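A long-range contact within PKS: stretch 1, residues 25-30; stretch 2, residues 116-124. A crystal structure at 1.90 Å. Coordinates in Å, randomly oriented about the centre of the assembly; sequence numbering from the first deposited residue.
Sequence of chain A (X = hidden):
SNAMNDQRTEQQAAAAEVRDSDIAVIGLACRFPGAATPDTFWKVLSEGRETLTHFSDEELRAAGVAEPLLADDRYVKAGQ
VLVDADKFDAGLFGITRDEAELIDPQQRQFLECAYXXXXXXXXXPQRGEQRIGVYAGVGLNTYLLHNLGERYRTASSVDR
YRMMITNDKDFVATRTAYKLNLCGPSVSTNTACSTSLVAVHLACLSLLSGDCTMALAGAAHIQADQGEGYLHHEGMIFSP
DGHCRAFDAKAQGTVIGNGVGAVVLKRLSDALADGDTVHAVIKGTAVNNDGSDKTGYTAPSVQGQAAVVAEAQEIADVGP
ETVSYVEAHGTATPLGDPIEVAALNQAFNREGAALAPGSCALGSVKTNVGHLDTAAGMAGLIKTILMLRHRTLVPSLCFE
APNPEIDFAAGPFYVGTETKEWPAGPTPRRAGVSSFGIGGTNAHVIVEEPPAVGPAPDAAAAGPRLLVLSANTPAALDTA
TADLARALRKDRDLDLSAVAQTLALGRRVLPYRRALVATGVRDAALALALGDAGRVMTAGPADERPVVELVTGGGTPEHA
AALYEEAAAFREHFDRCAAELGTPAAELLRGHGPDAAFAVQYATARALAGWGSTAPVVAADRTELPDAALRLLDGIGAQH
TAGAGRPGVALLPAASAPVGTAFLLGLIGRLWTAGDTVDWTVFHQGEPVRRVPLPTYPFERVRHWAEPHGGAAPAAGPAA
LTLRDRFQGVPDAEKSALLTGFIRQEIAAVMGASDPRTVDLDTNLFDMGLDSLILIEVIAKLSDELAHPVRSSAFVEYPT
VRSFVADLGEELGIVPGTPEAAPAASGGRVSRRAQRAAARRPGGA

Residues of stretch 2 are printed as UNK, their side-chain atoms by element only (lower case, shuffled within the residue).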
# COMPACT_ATOMS: atom_id res chain seq x y z
N VAL A 25 -0.89 -8.30 18.30
CA VAL A 25 0.27 -8.90 17.67
C VAL A 25 0.36 -10.33 18.16
O VAL A 25 0.65 -10.55 19.34
CB VAL A 25 1.56 -8.15 18.01
CG1 VAL A 25 2.75 -8.80 17.33
CG2 VAL A 25 1.43 -6.68 17.61
N ILE A 26 0.10 -11.31 17.29
CA ILE A 26 0.01 -12.69 17.75
C ILE A 26 1.22 -13.51 17.36
O ILE A 26 1.33 -14.67 17.74
CB ILE A 26 -1.23 -13.39 17.22
CG1 ILE A 26 -1.25 -13.44 15.69
CG2 ILE A 26 -2.49 -12.72 17.78
CD1 ILE A 26 -2.35 -14.34 15.15
N GLY A 27 2.13 -12.92 16.61
CA GLY A 27 3.37 -13.58 16.26
C GLY A 27 4.33 -12.56 15.68
O GLY A 27 3.92 -11.46 15.32
N LEU A 28 5.61 -12.91 15.60
CA LEU A 28 6.60 -12.01 15.03
C LEU A 28 7.89 -12.74 14.80
O LEU A 28 8.09 -13.83 15.34
CB LEU A 28 6.82 -10.78 15.92
CG LEU A 28 7.26 -10.95 17.38
CD1 LEU A 28 8.73 -11.29 17.49
CD2 LEU A 28 6.98 -9.66 18.15
N ALA A 29 8.74 -12.17 13.97
CA ALA A 29 10.03 -12.76 13.66
C ALA A 29 10.98 -11.69 13.15
O ALA A 29 10.55 -10.65 12.64
CB ALA A 29 9.87 -13.86 12.63
N CYS A 30 12.27 -11.95 13.29
CA CYS A 30 13.27 -10.98 12.89
C CYS A 30 14.63 -11.62 12.74
O CYS A 30 15.02 -12.52 13.50
CB CYS A 30 13.34 -9.84 13.91
SG CYS A 30 13.68 -10.39 15.61
N UNK A 116 8.55 -17.91 9.55
CA UNK A 116 8.86 -17.95 10.98
C UNK A 116 7.81 -17.22 11.80
O UNK A 116 7.46 -17.68 12.88
c UNK A 116 10.23 -17.34 11.27
o UNK A 116 13.84 -18.09 11.04
c UNK A 116 12.76 -17.44 10.98
o UNK A 116 12.73 -16.19 10.99
c UNK A 116 11.43 -18.20 10.88
N UNK A 117 7.34 -16.07 11.31
CA UNK A 117 6.37 -15.28 12.06
C UNK A 117 5.05 -16.04 12.22
O UNK A 117 4.44 -16.02 13.30
c UNK A 117 6.13 -13.93 11.40
N UNK A 118 4.62 -16.70 11.16
CA UNK A 118 3.38 -17.49 11.20
C UNK A 118 3.57 -18.72 12.09
O UNK A 118 2.68 -19.07 12.86
c UNK A 118 0.89 -16.56 9.46
c UNK A 118 2.96 -17.90 9.79
c UNK A 118 2.39 -17.01 7.52
c UNK A 118 2.33 -16.75 9.00
N UNK A 119 4.73 -19.36 11.99
CA UNK A 119 5.06 -20.43 12.92
C UNK A 119 4.99 -19.99 14.38
O UNK A 119 4.44 -20.70 15.21
c UNK A 119 6.50 -22.05 11.59
o UNK A 119 7.95 -23.94 11.49
c UNK A 119 7.87 -22.69 11.53
c UNK A 119 6.46 -20.96 12.63
o UNK A 119 8.86 -21.92 11.53
N UNK A 120 5.57 -18.84 14.71
CA UNK A 120 5.55 -18.40 16.10
C UNK A 120 4.13 -18.07 16.52
O UNK A 120 3.76 -18.30 17.67
c UNK A 120 6.50 -16.64 17.70
c UNK A 120 7.76 -15.82 17.94
c UNK A 120 6.48 -17.19 16.29
n UNK A 120 10.91 -17.55 17.09
n UNK A 120 9.63 -16.14 15.80
n UNK A 120 8.97 -16.65 17.96
c UNK A 120 9.83 -16.78 16.95
N UNK A 121 3.32 -17.55 15.59
CA UNK A 121 1.91 -17.28 15.87
C UNK A 121 1.11 -18.56 16.08
O UNK A 121 0.12 -18.57 16.81
c UNK A 121 1.29 -16.48 14.74
N UNK A 122 1.55 -19.65 15.45
CA UNK A 122 0.91 -20.94 15.60
C UNK A 122 -0.07 -21.27 14.48
O UNK A 122 -0.91 -22.15 14.65
N UNK A 123 0.05 -20.60 13.33
CA UNK A 123 -0.87 -20.82 12.21
C UNK A 123 -0.16 -21.34 10.96
O UNK A 123 0.82 -20.76 10.49
c UNK A 123 -3.99 -19.73 12.71
c UNK A 123 -1.63 -19.53 11.87
c UNK A 123 -4.97 -19.51 13.65
o UNK A 123 -5.68 -18.54 15.69
c UNK A 123 -3.42 -18.23 14.96
c UNK A 123 -2.71 -19.23 12.87
c UNK A 123 -2.44 -18.48 14.03
c UNK A 123 -4.69 -18.75 14.77
N UNK A 124 -0.65 -22.47 10.47
CA UNK A 124 -0.24 -23.05 9.19
C UNK A 124 -1.25 -22.61 8.12
O UNK A 124 -2.37 -23.12 8.08
o UNK A 124 0.00 -26.50 7.87
c UNK A 124 0.12 -25.25 7.95
o UNK A 124 0.47 -24.52 6.97
c UNK A 124 -0.17 -24.58 9.28
O HOH W 1 -0.16 -16.88 18.81
O HOH W 2 13.27 -14.94 13.41

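Position 116 carries three side-chain carbons in an unbranched chain, the third bearing two oxygens, which is a carboxylate two methylenes from CA. Its CB lies 3.8 Å from Ala 29 CB. This is Glu 116. Its OE1 accepts a hydrogen bond of 2.8 Å from water 2, and the same water accepts one of 3.2 Å from Cys 30 N, so the carboxylate is linked to the strand through solvent.

Position 117 has one side-chain carbon and nothing beyond it. That CB sits 3.9 Å from Ala 29 CB, and the backbone N of 117 is 3.6 Å from the same methyl. The residue is Ala 117.

At position 118 four carbons fork at the second, the pattern of leucine rather than isoleucine, whose fork is at the first. CA to CB points away from the strand, and the side chain makes no contact with it. This is Leu 118.

Position 119 repeats the pattern of 116: three carbons, two oxygens on the last. The side chain is out of reach of stretch 1. It is Glu 119, with OE1 hydrogen-bonded elsewhere in the structure.

Position 120 has three carbons, a nitrogen, then a carbon carrying two more nitrogens, which is a guanidinium. One terminal nitrogen lies 2.8 Å from Leu 28 O. The residue is Arg 120, with chi1 and chi2 both t and chi3 m. NH2 donates to Leu 28 O with an N-H...O angle of 150°, and the carbonyl lies at the guanidinium edge, near its plane, where the N-H bonds point.

Position 121 again shows a single carbon, 3.9 Å from Gly 27 CA and 4.1 Å from Ile 26 CG1: Ala 121. Its CA is 3.3 Å from Ile 26 O in a CA-H...O contact with 146° at the hydrogen. Water 1 donates to both Ile 26 O (2.9 Å) and Ala 121 O (2.6 Å).

Position 122 has no side-chain atoms and is Gly 122. Its phi of 97° takes it out of the helix, and a CB at these angles would jam against the preceding carbonyl oxygen.

Position 123 has one carbon leading to a six-carbon ring with one oxygen, and a ring carbon lies 4.0 Å from Ile 26 CD1, which sits oblique to the ring. This is Tyr 123; the ring carbon is CE1.

Position 124 bears two carbons, the second with two oxygens. The side chain is out of reach of stretch 1. This is Asp 124.

The contact works through close backbone approach. The strand and helix axes come within 5.9 Å, at 141° between their directions, and Gly 27 CA stands 4.0 Å from Ala 121 CA. An ideal CB on Gly 27 would fall 2.6 Å from Ala 121 CB and 2.7 Å from Ala 117 O, both clashes. Small residues thus permit the packing, Ile 26 and Ala 29 supply apolar contacts, and Arg 120 adds the direct hydrogen bond across the stretches.

Stretch 2 116-124: EALERAGYD
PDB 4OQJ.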